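Local coordinates for OsmC-like protein (Jannaschia sp., PDB 3CJE), which probably acts as a dimeric thiol peroxidase of the OsmC family, reducing organic hydroperoxides and so protecting the cell against oxidative damage, at residues G69-G72 against C73-Q77; A103-P107 against V108-G112; D126-E129 against A130-A133; R157-G161 against D162-D166. All coordinates share one frame; numbering follows the deposited sequence.

Contact 1. Residues G69-G72 against C73-Q77; sequences GLTG and CVMTQ
T71 and M75 (here selenomethionine) lie side by side one helical turn apart and point the same way, with T71 CG2 4.0 Å from M75 SE. The threonine methyl faces the selenium because CG2 is anti to the backbone N; OG1, on the other branch, bonds back to I67 O, so the hydroxyl is satisfied within the helix. M75 starts beside its own backbone N (chi1 -68°), which lays its CG 3.2 Å from T71 O, and the bend at chi3 (75°) then turns the methyl end off. On a second flank L70 CD1 meets V74 CG2 more loosely, at 4.3 Å.

G72 O is gripped twice: T76 N, at 2.9 Å, and T76 OG1, at 2.8 Å, come to it from opposite faces of its carbonyl plane. Threonine suits this buried place, since its short hydroxyl folds back onto the turn before. C73 touches C142, consistent with the paired cysteines of OsmC peroxidases.

This part of helix 62-81 is buried on several sides: T71 and M75 rest on strands 28-37 and 93-105, L70, C73 and V74 meet helix 143-148, and P62 of the second subunit covers C73 and T76.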
ATOM      1  N   GLY A  69      -1.366   0.516  -5.609  1.00 15.99           N
ATOM      2  CA  GLY A  69      -2.537   0.726  -4.767  1.00 16.28           C
ATOM      3  C   GLY A  69      -2.804   2.180  -4.501  1.00 14.69           C
ATOM      4  O   GLY A  69      -3.915   2.668  -4.616  1.00 15.67           O
ATOM      5  N   LEU A  70      -1.756   2.912  -4.130  1.00 15.80           N
ATOM      6  CA  LEU A  70      -1.900   4.345  -3.821  1.00 15.05           C
ATOM      7  C   LEU A  70      -2.352   5.092  -5.055  1.00 15.72           C
ATOM      8  O   LEU A  70      -3.295   5.850  -4.994  1.00 14.61           O
ATOM      9  CB  LEU A  70      -0.567   4.877  -3.340  1.00 15.73           C
ATOM     10  CG  LEU A  70      -0.568   6.379  -3.069  1.00 16.36           C
ATOM     11  CD1 LEU A  70      -1.688   6.874  -2.083  1.00 17.42           C
ATOM     12  CD2 LEU A  70       0.835   6.812  -2.632  1.00 18.86           C
ATOM     13  N   THR A  71      -1.692   4.840  -6.194  1.00 15.98           N
ATOM     14  CA  THR A  71      -2.012   5.547  -7.448  1.00 15.21           C
ATOM     15  C   THR A  71      -3.446   5.211  -7.877  1.00 14.18           C
ATOM     16  O   THR A  71      -4.231   6.101  -8.249  1.00 16.11           O
ATOM     17  CB  THR A  71      -0.988   5.209  -8.536  1.00 16.38           C
ATOM     18  OG1 THR A  71       0.339   5.445  -8.003  1.00 17.34           O
ATOM     19  CG2 THR A  71      -1.207   6.047  -9.789  1.00 19.08           C
ATOM     20  N   GLY A  72      -3.799   3.930  -7.832  1.00 14.99           N
ATOM     21  CA  GLY A  72      -5.128   3.467  -8.192  1.00 16.59           C
ATOM     22  C   GLY A  72      -6.216   4.021  -7.289  1.00 17.12           C
ATOM     23  O   GLY A  72      -7.296   4.343  -7.756  1.00 16.33           O
ATOM     24  N   CYS A  73      -5.908   4.151  -6.005  1.00 16.63           N
ATOM     25  CA  CYS A  73      -6.875   4.691  -5.011  1.00 17.24           C
ATOM     26  C   CYS A  73      -7.198   6.156  -5.356  1.00 16.18           C
ATOM     27  O   CYS A  73      -8.362   6.547  -5.492  1.00 17.39           O
ATOM     28  CB  CYS A  73      -6.342   4.537  -3.602  1.00 19.07           C
ATOM     29  SG  CYS A  73      -7.703   4.745  -2.349  1.00 28.52           S
ATOM     30  N   VAL A  74      -6.159   6.948  -5.593  1.00 16.11           N
ATOM     31  CA  VAL A  74      -6.314   8.357  -5.950  1.00 15.88           C
ATOM     32  C   VAL A  74      -7.128   8.488  -7.226  1.00 14.72           C
ATOM     33  O   VAL A  74      -8.094   9.244  -7.316  1.00 16.41           O
ATOM     34  CB  VAL A  74      -4.933   9.044  -6.120  1.00 17.64           C
ATOM     35  CG1 VAL A  74      -5.063  10.439  -6.785  1.00 23.78           C
ATOM     36  CG2 VAL A  74      -4.251   9.170  -4.732  1.00 21.18           C
HETATM   37  N   MSE A  75      -6.745   7.713  -8.245  1.00 15.45           N
HETATM   38  CA  MSE A  75      -7.441   7.741  -9.537  1.00 15.32           C
HETATM   39  C   MSE A  75      -8.903   7.355  -9.415  1.00 15.87           C
HETATM   40  O   MSE A  75      -9.774   7.991 -10.022  1.00 15.82           O
HETATM   41  CB  MSE A  75      -6.706   6.824 -10.531  1.00 15.73           C
HETATM   42  CG  MSE A  75      -5.385   7.338 -10.913  1.00 14.11           C
HETATM   43 SE   MSE A  75      -4.483   6.101 -12.105  0.75 20.37          SE
HETATM   44  CE  MSE A  75      -5.522   6.519 -13.692  1.00 18.70           C
ATOM     45  N   THR A  76      -9.182   6.317  -8.628  1.00 14.75           N
ATOM     46  CA  THR A  76     -10.542   5.876  -8.423  1.00 15.65           C
ATOM     47  C   THR A  76     -11.407   6.988  -7.830  1.00 14.64           C
ATOM     48  O   THR A  76     -12.528   7.221  -8.290  1.00 17.23           O
ATOM     49  CB  THR A  76     -10.576   4.576  -7.585  1.00 19.41           C
ATOM     50  OG1 THR A  76      -9.927   3.539  -8.347  1.00 22.24           O
ATOM     51  CG2 THR A  76     -12.019   4.157  -7.292  1.00 24.11           C
ATOM     52  N   GLN A  77     -10.894   7.709  -6.828  1.00 15.62           N
ATOM     53  CA  GLN A  77     -11.686   8.780  -6.210  1.00 15.05           C
ATOM     54  C   GLN A  77     -11.921   9.932  -7.193  1.00 13.79           C
ATOM     55  O   GLN A  77     -13.008  10.506  -7.242  1.00 15.55           O
ATOM     56  CB  GLN A  77     -11.002   9.322  -4.951  1.00 18.18           C
ATOM     57  CG  GLN A  77     -10.507   8.300  -3.947  1.00 24.37           C
ATOM     58  CD  GLN A  77     -11.571   7.411  -3.507  1.00 28.49           C
ATOM     59  OE1 GLN A  77     -12.697   7.872  -3.252  1.00 27.76           O
ATOM     60  NE2 GLN A  77     -11.265   6.118  -3.419  1.00 33.08           N
TER

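Contact 2. Residues A103-P107 against V108-G112; sequences AKAGP and VYETG
V108, A105 and E110 carry most of this contact, all three side chains on one face of the two strands. V108 is bonded twice to A105: A105 N gives to V108 O at 2.7 Å, and V108 N returns a longer bond of 3.2 Å to A105 O. The valine stands with CG1 anti to its carbonyl carbon, which lays that methyl 3.4 Å from P107 O, while CG2 leans to the A105 carbonyl. A beta-branched residue is well suited to the extended backbone here, and its side chain also packs on F81 of the second subunit.

The A105 methyl does not pair straight across but diagonally, with E110. E110 CG lies 3.5 Å from A105 CB, and the extended glutamate chain carries its carboxylate on past the same methyl, so its aliphatic part does the packing while its charge stays at the surface. An alanine leaves room for that passage. E110 N and A103 O, 2.9 Å apart, form a nearly straight bond (167° at the hydrogen), and A103 N bonds E110 O in return.

At the end, G106 takes the positive phi of 62° that the turn demands, and in one of its two modelled conformers K104 NZ reaches G106 O. P107 follows, its fixed phi fitting the next corner; its O accepts a bond from R84 of the second subunit. This is a beta hairpin with a two-residue loop, a type II' turn, joining strands 93-105 and 108-121 at the far end of the antiparallel sheet.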
ATOM      1  N   ALA A 103      19.106   2.504   6.458  1.00 16.33           N
ATOM      2  CA  ALA A 103      20.383   2.611   7.128  1.00 17.17           C
ATOM      3  C   ALA A 103      20.686   1.284   7.808  1.00 15.40           C
ATOM      4  O   ALA A 103      19.795   0.594   8.287  1.00 15.26           O
ATOM      5  CB  ALA A 103      20.372   3.751   8.137  1.00 19.72           C
ATOM      6  N   LYS A 104      21.979   0.967   7.874  0.50 16.77           N
ATOM      7  CA  LYS A 104      22.459  -0.224   8.565  0.50 16.13           C
ATOM      8  C   LYS A 104      22.047  -0.140  10.026  0.50 16.49           C
ATOM      9  O   LYS A 104      22.039   0.949  10.611  0.50 19.09           O
ATOM     10  CB  LYS A 104      23.991  -0.326   8.471  0.50 15.80           C
ATOM     11  CG  LYS A 104      24.562  -1.493   9.242  0.50 17.50           C
ATOM     12  CD  LYS A 104      26.049  -1.679   8.994  0.50 16.92           C
ATOM     13  CE  LYS A 104      26.524  -2.991   9.613  0.50 20.69           C
ATOM     14  NZ  LYS A 104      26.440  -2.922  11.066  0.50 19.66           N
ATOM     15  N   ALA A 105      21.686  -1.284  10.611  1.00 16.85           N
ATOM     16  CA  ALA A 105      21.375  -1.349  12.039  1.00 20.77           C
ATOM     17  C   ALA A 105      21.926  -2.674  12.519  1.00 20.22           C
ATOM     18  O   ALA A 105      21.216  -3.682  12.514  1.00 20.10           O
ATOM     19  CB  ALA A 105      19.883  -1.289  12.265  1.00 20.93           C
ATOM     20  N   GLY A 106      23.217  -2.690  12.843  1.00 23.49           N
ATOM     21  CA  GLY A 106      23.880  -3.931  13.217  1.00 22.88           C
ATOM     22  C   GLY A 106      23.854  -4.915  12.073  1.00 20.73           C
ATOM     23  O   GLY A 106      24.302  -4.601  10.972  1.00 22.42           O
ATOM     24  N   PRO A 107      23.274  -6.121  12.299  1.00 17.33           N
ATOM     25  CA  PRO A 107      23.279  -7.125  11.226  1.00 17.83           C
ATOM     26  C   PRO A 107      22.193  -6.956  10.155  1.00 16.19           C
ATOM     27  O   PRO A 107      22.180  -7.695   9.159  1.00 15.93           O
ATOM     28  CB  PRO A 107      23.001  -8.422  11.980  1.00 17.58           C
ATOM     29  CG  PRO A 107      22.144  -8.001  13.100  1.00 18.13           C
ATOM     30  CD  PRO A 107      22.640  -6.642  13.522  1.00 18.29           C
ATOM     31  N   VAL A 108      21.275  -6.009  10.359  1.00 14.26           N
ATOM     32  CA  VAL A 108      20.167  -5.813   9.446  1.00 14.33           C
ATOM     33  C   VAL A 108      20.066  -4.314   9.103  1.00 14.39           C
ATOM     34  O   VAL A 108      21.050  -3.559   9.293  1.00 15.91           O
ATOM     35  CB  VAL A 108      18.834  -6.407  10.001  1.00 18.42           C
ATOM     36  CG1 VAL A 108      18.948  -7.935  10.114  1.00 19.22           C
ATOM     37  CG2 VAL A 108      18.479  -5.788  11.332  1.00 17.20           C
ATOM     38  N   TYR A 109      18.931  -3.886   8.557  1.00 13.04           N
ATOM     39  CA  TYR A 109      18.716  -2.472   8.237  1.00 12.73           C
ATOM     40  C   TYR A 109      17.394  -2.000   8.796  1.00 14.03           C
ATOM     41  O   TYR A 109      16.508  -2.797   9.073  1.00 14.01           O
ATOM     42  CB  TYR A 109      18.755  -2.222   6.711  1.00 13.10           C
ATOM     43  CG  TYR A 109      17.720  -3.032   5.928  1.00 13.64           C
ATOM     44  CD1 TYR A 109      16.440  -2.567   5.687  1.00 17.38           C
ATOM     45  CD2 TYR A 109      18.055  -4.280   5.431  1.00 14.31           C
ATOM     46  CE1 TYR A 109      15.534  -3.353   4.985  1.00 17.90           C
ATOM     47  CE2 TYR A 109      17.163  -5.068   4.753  1.00 14.86           C
ATOM     48  CZ  TYR A 109      15.900  -4.601   4.532  1.00 17.77           C
ATOM     49  OH  TYR A 109      15.126  -5.499   3.814  1.00 24.05           O
ATOM     50  N   GLU A 110      17.279  -0.699   8.931  1.00 14.78           N
ATOM     51  CA  GLU A 110      16.038  -0.026   9.291  1.00 15.86           C
ATOM     52  C   GLU A 110      15.692   0.999   8.214  1.00 16.69           C
ATOM     53  O   GLU A 110      16.558   1.474   7.468  1.00 15.48           O
ATOM     54  CB  GLU A 110      16.193   0.610  10.680  1.00 15.37           C
ATOM     55  CG  GLU A 110      16.474  -0.445  11.764  1.00 25.06           C
ATOM     56  CD  GLU A 110      16.621   0.136  13.183  1.00 29.70           C
ATOM     57  OE1 GLU A 110      16.623   1.394  13.267  1.00 32.77           O
ATOM     58  OE2 GLU A 110      16.781  -0.670  14.167  1.00 28.04           O
ATOM     59  N   THR A 111      14.410   1.298   8.083  1.00 13.98           N
ATOM     60  CA  THR A 111      13.932   2.058   6.941  1.00 13.56           C
ATOM     61  C   THR A 111      13.041   3.202   7.403  1.00 14.16           C
ATOM     62  O   THR A 111      12.587   3.272   8.581  1.00 14.53           O
ATOM     63  CB  THR A 111      13.122   1.139   6.000  1.00 17.03           C
ATOM     64  OG1 THR A 111      11.939   0.723   6.708  1.00 18.42           O
ATOM     65  CG2 THR A 111      13.969  -0.096   5.589  1.00 18.26           C
ATOM     66  N   GLY A 112      12.753   4.106   6.462  1.00 16.01           N
ATOM     67  CA  GLY A 112      11.709   5.084   6.670  1.00 17.62           C
ATOM     68  C   GLY A 112      11.351   5.783   5.384  1.00 16.97           C
ATOM     69  O   GLY A 112      12.121   5.714   4.402  1.00 15.41           O
TER

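Contact 3. Residues D126-E129 against A130-A133; sequences DPIE and AQQA. With GOL (glycerol), chain G.
The first turn of helix 128-141 opens with P127 at the N-cap, whose carbonyl oxygen takes Q131 N at 3.2 Å and a weak bond from A130 N. Proline fits such a start, since its fixed phi suits the approach to the helix and it has no N-H to leave without a partner.

Q131 adds a side-chain bond to the turn. Its CG lies beside the backbone N (chi1 -66°) and the chain then runs straight out, so that NE2 reaches back to D126 O at 2.9 Å. The oxygen lies close to the amide plane, though the donor stands above the carbonyl plane of D126. A glycerol, probably from the crystallisation liquor, sits beside this bond: its O2 accepts from Q131 NE2, 2.9 Å away, and its O3 gives to D126 O at 2.8 Å, so in this crystal the one carbonyl serves two donors. The D126 carboxylate is turned elsewhere, OD2 accepting from T88 N.

Farther round the turn, Q132 crosses I128 obliquely, its CD 3.9 Å from I128 CG2. The amide end goes on to the second subunit, where NE2 bonds D166 O, and I165 of that chain packs on both I128 and Q132.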
ATOM      1  N   ASP A 126     -12.665  22.681 -17.505  1.00 15.70           N
ATOM      2  CA  ASP A 126     -13.279  23.415 -16.408  1.00 14.65           C
ATOM      3  C   ASP A 126     -12.325  24.381 -15.700  1.00 14.82           C
ATOM      4  O   ASP A 126     -11.107  24.304 -15.904  1.00 13.78           O
ATOM      5  CB  ASP A 126     -13.831  22.420 -15.407  1.00 14.18           C
ATOM      6  CG  ASP A 126     -14.788  21.440 -16.061  1.00 19.85           C
ATOM      7  OD1 ASP A 126     -15.879  21.842 -16.463  1.00 19.61           O
ATOM      8  OD2 ASP A 126     -14.435  20.269 -16.208  1.00 17.25           O
ATOM      9  N   PRO A 127     -12.862  25.274 -14.843  1.00 13.76           N
ATOM     10  CA  PRO A 127     -11.999  26.172 -14.094  1.00 14.74           C
ATOM     11  C   PRO A 127     -11.016  25.422 -13.222  1.00 15.18           C
ATOM     12  O   PRO A 127     -11.323  24.345 -12.681  1.00 16.10           O
ATOM     13  CB  PRO A 127     -12.988  26.994 -13.238  1.00 15.63           C
ATOM     14  CG  PRO A 127     -14.246  27.016 -14.011  1.00 16.31           C
ATOM     15  CD  PRO A 127     -14.292  25.604 -14.608  1.00 15.01           C
ATOM     16  N   ILE A 128      -9.842  26.010 -13.076  1.00 15.40           N
ATOM     17  CA  ILE A 128      -8.795  25.406 -12.232  1.00 16.08           C
ATOM     18  C   ILE A 128      -9.316  25.180 -10.796  1.00 15.03           C
ATOM     19  O   ILE A 128      -9.031  24.150 -10.207  1.00 15.59           O
ATOM     20  CB  ILE A 128      -7.498  26.272 -12.232  1.00 17.47           C
ATOM     21  CG1 ILE A 128      -6.799  26.127 -13.592  1.00 16.51           C
ATOM     22  CG2 ILE A 128      -6.535  25.857 -11.099  1.00 18.60           C
ATOM     23  CD1 ILE A 128      -5.760  27.249 -13.841  1.00 22.86           C
ATOM     24  N   GLU A 129     -10.090  26.137 -10.279  0.50 16.20           N
ATOM     25  CA  GLU A 129     -10.684  26.057  -8.914  0.50 18.35           C
ATOM     26  C   GLU A 129     -11.562  24.805  -8.741  0.50 17.72           C
ATOM     27  O   GLU A 129     -11.605  24.180  -7.668  0.50 17.34           O
ATOM     28  CB  GLU A 129     -11.565  27.285  -8.593  0.50 19.27           C
ATOM     29  CG  GLU A 129     -11.001  28.631  -8.984  0.50 33.50           C
ATOM     30  CD  GLU A 129     -11.352  28.991 -10.404  0.50 25.64           C
ATOM     31  OE1 GLU A 129     -12.459  29.561 -10.630  0.50 36.30           O
ATOM     32  OE2 GLU A 129     -10.518  28.699 -11.271  0.50 16.81           O
ATOM     33  N   ALA A 130     -12.287  24.470  -9.801  1.00 14.63           N
ATOM     34  CA  ALA A 130     -13.160  23.284  -9.805  1.00 16.67           C
ATOM     35  C   ALA A 130     -12.325  21.992  -9.782  1.00 14.81           C
ATOM     36  O   ALA A 130     -12.661  20.986  -9.111  1.00 14.95           O
ATOM     37  CB  ALA A 130     -14.120  23.297 -11.033  1.00 14.52           C
ATOM     38  N   GLN A 131     -11.230  22.018 -10.553  1.00 13.82           N
ATOM     39  CA  GLN A 131     -10.298  20.891 -10.618  1.00 13.79           C
ATOM     40  C   GLN A 131      -9.608  20.690  -9.272  1.00 15.01           C
ATOM     41  O   GLN A 131      -9.440  19.573  -8.784  1.00 15.77           O
ATOM     42  CB  GLN A 131      -9.277  21.144 -11.704  1.00 13.41           C
ATOM     43  CG  GLN A 131      -9.885  21.170 -13.129  1.00 14.64           C
ATOM     44  CD  GLN A 131      -8.844  21.496 -14.153  1.00 15.59           C
ATOM     45  OE1 GLN A 131      -7.794  20.860 -14.202  1.00 15.18           O
ATOM     46  NE2 GLN A 131      -9.084  22.547 -14.929  1.00 15.00           N
ATOM     47  N   GLN A 132      -9.192  21.789  -8.648  1.00 15.60           N
ATOM     48  CA  GLN A 132      -8.608  21.713  -7.311  1.00 15.99           C
ATOM     49  C   GLN A 132      -9.609  21.161  -6.278  1.00 15.08           C
ATOM     50  O   GLN A 132      -9.205  20.357  -5.410  1.00 16.78           O
ATOM     51  CB  GLN A 132      -8.088  23.082  -6.902  1.00 18.11           C
ATOM     52  CG  GLN A 132      -6.834  23.476  -7.693  1.00 19.81           C
ATOM     53  CD  GLN A 132      -6.372  24.861  -7.323  1.00 24.75           C
ATOM     54  OE1 GLN A 132      -7.182  25.790  -7.208  1.00 27.03           O
ATOM     55  NE2 GLN A 132      -5.063  25.002  -7.110  1.00 32.49           N
ATOM     56  N   ALA A 133     -10.879  21.547  -6.364  1.00 16.49           N
ATOM     57  CA  ALA A 133     -11.920  21.045  -5.435  1.00 14.81           C
ATOM     58  C   ALA A 133     -12.019  19.526  -5.581  1.00 14.03           C
ATOM     59  O   ALA A 133     -12.134  18.796  -4.589  1.00 15.23           O
ATOM     60  CB  ALA A 133     -13.250  21.668  -5.724  1.00 14.73           C
TER
HETATM   61  C1  GOL G 172      -6.305  24.668 -17.438  1.00 20.76           C
HETATM   62  O1  GOL G 172      -5.312  23.638 -17.447  1.00 20.95           O
HETATM   63  C2  GOL G 172      -7.608  24.278 -18.118  1.00 19.31           C
HETATM   64  O2  GOL G 172      -7.953  22.983 -17.531  1.00 19.55           O
HETATM   65  C3  GOL G 172      -8.691  25.355 -17.739  1.00 18.00           C
HETATM   66  O3  GOL G 172      -9.843  24.799 -18.321  1.00 32.08           O

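Contact 4. Residues R157-G161 against D162-D166; sequences RLKVG and DTFID
R157 lies across F164 at one end of a beta hairpin, strands 154-160 and 163-166 joined by a type II' turn, and here the packing is close. The flat guanidinium of R157 lies against F164 CB, which sits 3.5 Å above its plane, over its centre; that plane and the ring are only 12° apart, but the ring itself is displaced to one side. The bend in R157 at chi3 (-58°) folds the guanidinium over its neighbour, and NE forms a salt bridge with D119 of the second subunit. K159 covers one face of the same phenylalanine off-centre, a CH-pi contact with K159 CB 4.2 Å from the ring centroid; its CG lies over that face too. A long aliphatic stem ending in charge suits lysine to such cover of a partly exposed ring.

On the face of L158, V160 and I165, V160 CG2 meets I165 CD1 at 3.8 Å, and the second subunit packs on this face as well. The turn is the looser part and is open to solvent: G161 supplies its positive phi, and D162 lies at the surface. Between the strands T163 N and V160 O close the turn with a bond of 3.0 Å.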
ATOM      1  N   ARG A 157       1.157  -9.677  16.652  1.00 14.86           N
ATOM      2  CA  ARG A 157       1.132 -10.809  17.575  1.00 15.44           C
ATOM      3  C   ARG A 157       1.854 -12.015  16.976  1.00 14.17           C
ATOM      4  O   ARG A 157       1.931 -12.179  15.763  1.00 15.62           O
ATOM      5  CB  ARG A 157      -0.286 -11.185  17.950  1.00 14.94           C
ATOM      6  CG  ARG A 157      -1.079 -10.026  18.658  1.00 17.22           C
ATOM      7  CD  ARG A 157      -2.351 -10.533  19.244  1.00 18.66           C
ATOM      8  NE  ARG A 157      -3.201 -11.148  18.221  1.00 23.96           N
ATOM      9  CZ  ARG A 157      -4.346 -11.767  18.499  1.00 31.30           C
ATOM     10  NH1 ARG A 157      -4.808 -11.792  19.750  1.00 29.77           N
ATOM     11  NH2 ARG A 157      -5.023 -12.368  17.542  1.00 26.56           N
ATOM     12  N   LEU A 158       2.376 -12.866  17.851  1.00 13.26           N
ATOM     13  CA  LEU A 158       3.109 -14.047  17.484  1.00 12.29           C
ATOM     14  C   LEU A 158       2.354 -15.255  18.038  1.00 14.28           C
ATOM     15  O   LEU A 158       2.017 -15.276  19.242  1.00 14.17           O
ATOM     16  CB  LEU A 158       4.503 -14.022  18.144  1.00 13.09           C
ATOM     17  CG  LEU A 158       5.306 -15.295  18.072  1.00 16.57           C
ATOM     18  CD1 LEU A 158       5.631 -15.734  16.607  1.00 15.39           C
ATOM     19  CD2 LEU A 158       6.624 -15.173  18.891  1.00 15.38           C
ATOM     20  N   LYS A 159       2.055 -16.240  17.201  0.50 13.20           N
ATOM     21  CA  LYS A 159       1.447 -17.472  17.697  0.50 12.73           C
ATOM     22  C   LYS A 159       2.409 -18.219  18.619  0.50 13.12           C
ATOM     23  O   LYS A 159       3.595 -18.361  18.291  0.50 10.76           O
ATOM     24  CB  LYS A 159       0.980 -18.379  16.554  0.50 12.57           C
ATOM     25  CG  LYS A 159       0.094 -19.524  17.020  0.50 12.96           C
ATOM     26  CD  LYS A 159      -0.631 -20.162  15.873  0.50 17.70           C
ATOM     27  CE  LYS A 159      -1.756 -21.086  16.347  0.50 20.05           C
ATOM     28  NZ  LYS A 159      -2.635 -20.418  17.361  0.50 34.20           N
ATOM     29  N   VAL A 160       1.890 -18.623  19.789  1.00 13.41           N
ATOM     30  CA  VAL A 160       2.534 -19.562  20.706  1.00 14.38           C
ATOM     31  C   VAL A 160       1.469 -20.576  21.134  1.00 15.73           C
ATOM     32  O   VAL A 160       0.506 -20.235  21.838  1.00 15.86           O
ATOM     33  CB  VAL A 160       3.093 -18.851  21.953  1.00 14.30           C
ATOM     34  CG1 VAL A 160       3.681 -19.891  22.928  1.00 14.33           C
ATOM     35  CG2 VAL A 160       4.111 -17.767  21.553  1.00 15.76           C
ATOM     36  N   GLY A 161       1.591 -21.807  20.657  1.00 16.73           N
ATOM     37  CA  GLY A 161       0.579 -22.805  20.927  1.00 19.08           C
ATOM     38  C   GLY A 161      -0.764 -22.377  20.405  1.00 19.90           C
ATOM     39  O   GLY A 161      -0.893 -22.027  19.225  1.00 21.38           O
ATOM     40  N   ASP A 162      -1.741 -22.342  21.303  1.00 18.38           N
ATOM     41  CA  ASP A 162      -3.104 -21.980  20.926  1.00 24.32           C
ATOM     42  C   ASP A 162      -3.421 -20.523  21.090  1.00 25.61           C
ATOM     43  O   ASP A 162      -4.592 -20.124  20.998  1.00 29.27           O
ATOM     44  CB  ASP A 162      -4.082 -22.810  21.762  1.00 24.55           C
ATOM     45  CG  ASP A 162      -4.157 -24.229  21.273  1.00 34.92           C
ATOM     46  OD1 ASP A 162      -4.019 -24.412  20.038  1.00 41.96           O
ATOM     47  OD2 ASP A 162      -4.340 -25.129  22.115  1.00 46.32           O
ATOM     48  N   THR A 163      -2.416 -19.712  21.373  1.00 19.62           N
ATOM     49  CA  THR A 163      -2.696 -18.341  21.650  1.00 19.06           C
ATOM     50  C   THR A 163      -1.750 -17.447  20.866  1.00 18.00           C
ATOM     51  O   THR A 163      -0.811 -17.936  20.252  1.00 18.59           O
ATOM     52  CB  THR A 163      -2.601 -18.013  23.170  1.00 21.74           C
ATOM     53  OG1 THR A 163      -3.306 -16.770  23.406  1.00 29.74           O
ATOM     54  CG2 THR A 163      -1.152 -17.933  23.652  1.00 21.54           C
ATOM     55  N   PHE A 164      -2.055 -16.159  20.879  1.00 15.84           N
ATOM     56  CA  PHE A 164      -1.230 -15.147  20.232  1.00 15.55           C
ATOM     57  C   PHE A 164      -0.769 -14.175  21.299  1.00 19.11           C
ATOM     58  O   PHE A 164      -1.601 -13.650  22.074  1.00 22.28           O
ATOM     59  CB  PHE A 164      -2.065 -14.388  19.196  1.00 18.60           C
ATOM     60  CG  PHE A 164      -2.169 -15.084  17.898  1.00 15.78           C
ATOM     61  CD1 PHE A 164      -1.180 -14.931  16.945  1.00 15.61           C
ATOM     62  CD2 PHE A 164      -3.272 -15.900  17.608  1.00 24.57           C
ATOM     63  CE1 PHE A 164      -1.268 -15.561  15.711  1.00 19.72           C
ATOM     64  CE2 PHE A 164      -3.355 -16.549  16.354  1.00 26.08           C
ATOM     65  CZ  PHE A 164      -2.341 -16.367  15.419  1.00 23.92           C
ATOM     66  N   ILE A 165       0.532 -13.961  21.386  1.00 17.16           N
ATOM     67  CA  ILE A 165       1.107 -13.025  22.339  1.00 17.62           C
ATOM     68  C   ILE A 165       1.613 -11.791  21.606  1.00 19.12           C
ATOM     69  O   ILE A 165       1.889 -11.813  20.402  1.00 16.27           O
ATOM     70  CB  ILE A 165       2.214 -13.664  23.199  1.00 17.92           C
ATOM     71  CG1 ILE A 165       3.499 -13.908  22.395  1.00 18.50           C
ATOM     72  CG2 ILE A 165       1.715 -15.004  23.832  1.00 17.67           C
ATOM     73  CD1 ILE A 165       4.704 -14.386  23.283  1.00 19.79           C
ATOM     74  N   ASP A 166       1.745 -10.683  22.322  1.00 20.64           N
ATOM     75  CA  ASP A 166       2.187  -9.447  21.677  1.00 22.37           C
ATOM     76  C   ASP A 166       3.626  -9.553  21.222  1.00 20.98           C
ATOM     77  O   ASP A 166       4.428 -10.200  21.864  1.00 21.89           O
ATOM     78  CB  ASP A 166       1.955  -8.244  22.596  1.00 27.38           C
ATOM     79  CG  ASP A 166       0.467  -7.943  22.792  1.00 37.34           C
ATOM     80  OD1 ASP A 166      -0.335  -8.069  21.824  1.00 43.43           O
ATOM     81  OD2 ASP A 166       0.098  -7.572  23.927  1.00 49.29           O
TER

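In the fold
From the N terminus the four contacts come in series, none enclosing or crossing another. Contact 1 is a turn within the central helix 62-81; contact 2 closes the hairpin of strands 93-105 and 108-121; contact 3 starts helix 128-141; contact 4 closes the C-terminal hairpin. Within the chain no two touch, and contacts 3 and 4 lie on opposite sides of its centre, their own centres about 52 Å apart. The dimer brings them together: Y109 of contact 2 forms a weak bond with Q77 of the second subunit's contact 1, and L158 of contact 4 packs on Q131 of its contact 3. Helices of one chain are thereby tied to hairpins of the other.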